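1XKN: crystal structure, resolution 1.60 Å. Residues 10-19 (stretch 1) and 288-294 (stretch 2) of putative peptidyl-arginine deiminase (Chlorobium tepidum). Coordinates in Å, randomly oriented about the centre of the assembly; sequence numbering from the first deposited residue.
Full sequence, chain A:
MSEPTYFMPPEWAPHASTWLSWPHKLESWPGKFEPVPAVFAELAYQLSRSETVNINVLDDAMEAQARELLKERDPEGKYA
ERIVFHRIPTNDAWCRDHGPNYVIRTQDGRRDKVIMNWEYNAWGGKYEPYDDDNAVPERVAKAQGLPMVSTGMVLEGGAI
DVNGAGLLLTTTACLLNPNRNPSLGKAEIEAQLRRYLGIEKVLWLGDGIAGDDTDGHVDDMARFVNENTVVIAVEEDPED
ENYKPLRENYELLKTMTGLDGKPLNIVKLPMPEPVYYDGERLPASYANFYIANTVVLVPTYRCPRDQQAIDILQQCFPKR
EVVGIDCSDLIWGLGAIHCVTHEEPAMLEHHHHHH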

# COMPACT_ATOMS: atom_id res chain seq x y z
N PRO A 10 3.51 7.18 9.35
CA PRO A 10 4.19 6.18 8.54
C PRO A 10 3.44 4.86 8.72
O PRO A 10 2.68 4.71 9.68
CB PRO A 10 5.60 6.16 9.13
CG PRO A 10 5.35 6.44 10.57
CD PRO A 10 4.31 7.54 10.53
N GLU A 11 3.66 3.91 7.82
CA GLU A 11 2.96 2.64 7.89
C GLU A 11 3.26 1.84 9.15
O GLU A 11 2.45 1.00 9.56
CB GLU A 11 3.28 1.82 6.65
CG GLU A 11 2.38 0.63 6.43
CD GLU A 11 2.52 0.07 5.04
OE1 GLU A 11 2.20 0.80 4.08
OE2 GLU A 11 2.94 -1.10 4.90
N TRP A 12 4.42 2.07 9.76
CA TRP A 12 4.79 1.34 10.97
C TRP A 12 4.24 1.96 12.25
O TRP A 12 4.44 1.42 13.34
CB TRP A 12 6.31 1.20 11.07
CG TRP A 12 7.04 2.50 11.14
CD1 TRP A 12 7.17 3.31 12.24
CD2 TRP A 12 7.71 3.16 10.07
NE1 TRP A 12 7.89 4.43 11.91
CE2 TRP A 12 8.23 4.37 10.59
CE3 TRP A 12 7.92 2.85 8.72
CZ2 TRP A 12 8.95 5.27 9.80
CZ3 TRP A 12 8.64 3.75 7.94
CH2 TRP A 12 9.14 4.94 8.48
N ALA A 13 3.55 3.10 12.14
CA ALA A 13 2.96 3.73 13.32
C ALA A 13 1.80 2.85 13.77
O ALA A 13 1.26 2.09 12.97
CB ALA A 13 2.47 5.14 12.97
N PRO A 14 1.40 2.95 15.05
CA PRO A 14 0.29 2.14 15.56
C PRO A 14 -0.99 2.25 14.73
O PRO A 14 -1.39 3.35 14.35
CB PRO A 14 0.10 2.68 16.98
CG PRO A 14 1.50 3.05 17.37
CD PRO A 14 2.00 3.76 16.12
N HIS A 15 -1.63 1.11 14.47
CA HIS A 15 -2.86 1.08 13.68
C HIS A 15 -4.10 0.83 14.52
O HIS A 15 -4.07 0.09 15.50
CB HIS A 15 -2.83 -0.03 12.64
CG HIS A 15 -1.74 0.08 11.64
ND1 HIS A 15 -1.40 -0.97 10.81
CD2 HIS A 15 -0.91 1.10 11.32
CE1 HIS A 15 -0.41 -0.59 10.02
NE2 HIS A 15 -0.09 0.66 10.31
N ALA A 16 -5.20 1.44 14.09
CA ALA A 16 -6.48 1.23 14.74
C ALA A 16 -7.05 0.01 14.02
O ALA A 16 -7.75 -0.81 14.62
CB ALA A 16 -7.39 2.44 14.52
N SER A 17 -6.73 -0.10 12.74
CA SER A 17 -7.20 -1.22 11.92
C SER A 17 -6.47 -1.25 10.58
O SER A 17 -5.62 -0.41 10.30
CB SER A 17 -8.69 -1.07 11.62
OG SER A 17 -8.89 -0.12 10.57
N THR A 18 -6.83 -2.24 9.76
CA THR A 18 -6.32 -2.36 8.40
C THR A 18 -7.57 -2.56 7.55
O THR A 18 -8.47 -3.31 7.93
CB THR A 18 -5.42 -3.59 8.20
OG1 THR A 18 -4.20 -3.44 8.94
CG2 THR A 18 -5.07 -3.74 6.71
N TRP A 19 -7.61 -1.87 6.42
CA TRP A 19 -8.74 -1.98 5.51
C TRP A 19 -8.45 -2.86 4.31
O TRP A 19 -7.32 -2.90 3.81
CB TRP A 19 -9.17 -0.60 5.01
CG TRP A 19 -9.95 0.16 6.02
CD1 TRP A 19 -9.46 0.85 7.09
CD2 TRP A 19 -11.38 0.25 6.10
NE1 TRP A 19 -10.50 1.36 7.84
CE2 TRP A 19 -11.68 1.01 7.25
CE3 TRP A 19 -12.43 -0.24 5.32
CZ2 TRP A 19 -13.00 1.29 7.64
CZ3 TRP A 19 -13.74 0.04 5.70
CH2 TRP A 19 -14.01 0.80 6.86
N ASN A 288 6.42 -5.24 -1.92
CA ASN A 288 4.99 -5.03 -1.77
C ASN A 288 4.47 -5.72 -0.50
O ASN A 288 3.45 -6.41 -0.52
CB ASN A 288 4.25 -5.55 -3.01
CG ASN A 288 2.96 -4.78 -3.28
OD1 ASN A 288 2.98 -3.59 -3.59
ND2 ASN A 288 1.83 -5.46 -3.15
N PHE A 289 5.19 -5.51 0.60
CA PHE A 289 4.83 -6.07 1.90
C PHE A 289 3.98 -5.06 2.66
O PHE A 289 3.90 -3.89 2.28
CB PHE A 289 6.10 -6.39 2.71
CG PHE A 289 6.96 -5.19 3.02
CD1 PHE A 289 6.64 -4.33 4.07
CD2 PHE A 289 8.08 -4.91 2.25
CE1 PHE A 289 7.44 -3.22 4.35
CE2 PHE A 289 8.88 -3.80 2.52
CZ PHE A 289 8.56 -2.95 3.57
N TYR A 290 3.33 -5.51 3.72
CA TYR A 290 2.50 -4.62 4.53
C TYR A 290 2.93 -4.70 5.99
O TYR A 290 3.09 -5.79 6.54
CB TYR A 290 1.02 -4.99 4.41
CG TYR A 290 0.12 -4.16 5.30
CD1 TYR A 290 0.01 -2.78 5.12
CD2 TYR A 290 -0.62 -4.75 6.32
CE1 TYR A 290 -0.82 -2.01 5.94
CE2 TYR A 290 -1.45 -3.98 7.15
CZ TYR A 290 -1.54 -2.62 6.95
OH TYR A 290 -2.37 -1.87 7.76
N ILE A 291 3.11 -3.54 6.61
CA ILE A 291 3.50 -3.49 8.02
C ILE A 291 2.24 -3.36 8.87
O ILE A 291 1.48 -2.40 8.71
CB ILE A 291 4.39 -2.26 8.32
CG1 ILE A 291 5.62 -2.24 7.40
CG2 ILE A 291 4.84 -2.29 9.78
CD1 ILE A 291 6.30 -0.88 7.33
N ALA A 292 1.99 -4.34 9.73
CA ALA A 292 0.84 -4.31 10.63
C ALA A 292 1.38 -4.09 12.04
O ALA A 292 2.59 -3.98 12.23
CB ALA A 292 0.08 -5.64 10.56
N ASN A 293 0.50 -4.02 13.04
CA ASN A 293 0.96 -3.78 14.41
C ASN A 293 1.91 -4.84 14.97
O ASN A 293 2.97 -4.51 15.49
CB ASN A 293 -0.23 -3.62 15.36
CG ASN A 293 -0.97 -2.32 15.16
OD1 ASN A 293 -0.54 -1.44 14.40
ND2 ASN A 293 -2.10 -2.17 15.85
N THR A 294 1.54 -6.11 14.85
CA THR A 294 2.37 -7.18 15.39
C THR A 294 3.05 -8.06 14.36
O THR A 294 3.84 -8.94 14.71
CB THR A 294 1.55 -8.11 16.30
OG1 THR A 294 0.60 -8.83 15.50
CG2 THR A 294 0.81 -7.30 17.34
O HOH W 1 1.86 -0.69 13.14

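The two stretches lie far apart in sequence: touching residues are at least 272 positions apart. Together they bury 466 Å² of surface. No backbone-to-backbone hydrogen bond joins them. Each direct hydrogen bond across the contact uses at least one side chain, so the side-chain conformations carry the bonding.

Stretch 1 opens with a type I beta turn from Pro10 to Ala13. The turn is closed by Ala13 N donating to Pro10 O at 3.1 Å. After a corner at Ala16 the chain runs as a strand through Trp19. In stretch 2, Tyr290 and Ile291 form a short strand. The nearest CA atoms are those of Trp12 and Ile291, 5.8 Å apart, and of Pro14 and Asn293, 6.1 Å apart.

Glu11 points toward stretch 2. Its chi1 and chi2 are both t, so the chain is extended and the carboxylate reaches the other backbone. There Glu11 OE2 accepts from Ile291 N at 3.0 Å, and the angle of 171° makes the bond almost straight. A carboxylate thus takes up a backbone NH of the strand. Both carboxylate oxygens also have partners elsewhere in the structure.

Trp12 and Ile291 supply the apolar part of the contact. Ile291 points toward stretch 1 with chi1 m and chi2 t. Its CG2 lies 3.8 Å from Trp12 CA and 4.0 Å from Trp12 CB. The Trp12 chi1 is p, and the end of its side chain leads away. Ile291 CD1 sits at the edge of the indole, near its plane.

His15 also points toward stretch 2, with chi1 m. In this conformation the ring reaches Glu11 in the preceding turn, where His15 NE2 donates to Glu11 O at 2.7 Å. That bond helps fix the ring within stretch 1. His15 CE1 then lies 2.9 Å from Ile291 O, with the oxygen at the ring edge. This is a close carbon-to-oxygen approach. Ile291 O is buried here and has no polar partner in the model.

Asn293 grips the His15 backbone with its amide. Its CB leaves sideways, but chi1 m and chi2 of -7° bring the amide nearer stretch 1. His15 N donates to Asn293 OD1 at 2.8 Å, and Asn293 ND2 donates to His15 O at 3.0 Å. One side chain therefore satisfies both the NH and the carbonyl of a single residue, much as a neighbouring strand could. Water 1 extends the link: its oxygen lies 2.8 Å from Asn293 OD1 and 2.8 Å from Ala13 O, close enough to bridge them.

Tyr290 also starts sideways, but with chi1 t the end of its side chain comes nearer stretch 1. Tyr290 OH donates to Thr18 OG1 at 2.7 Å. Thr18 points toward stretch 2, and its chi1 m places OG1 at the edge of the tyrosine ring. The His15 and Tyr290 rings are near parallel, at 28°, but slid apart. Their centroids are 5.8 Å apart, so they barely overlap.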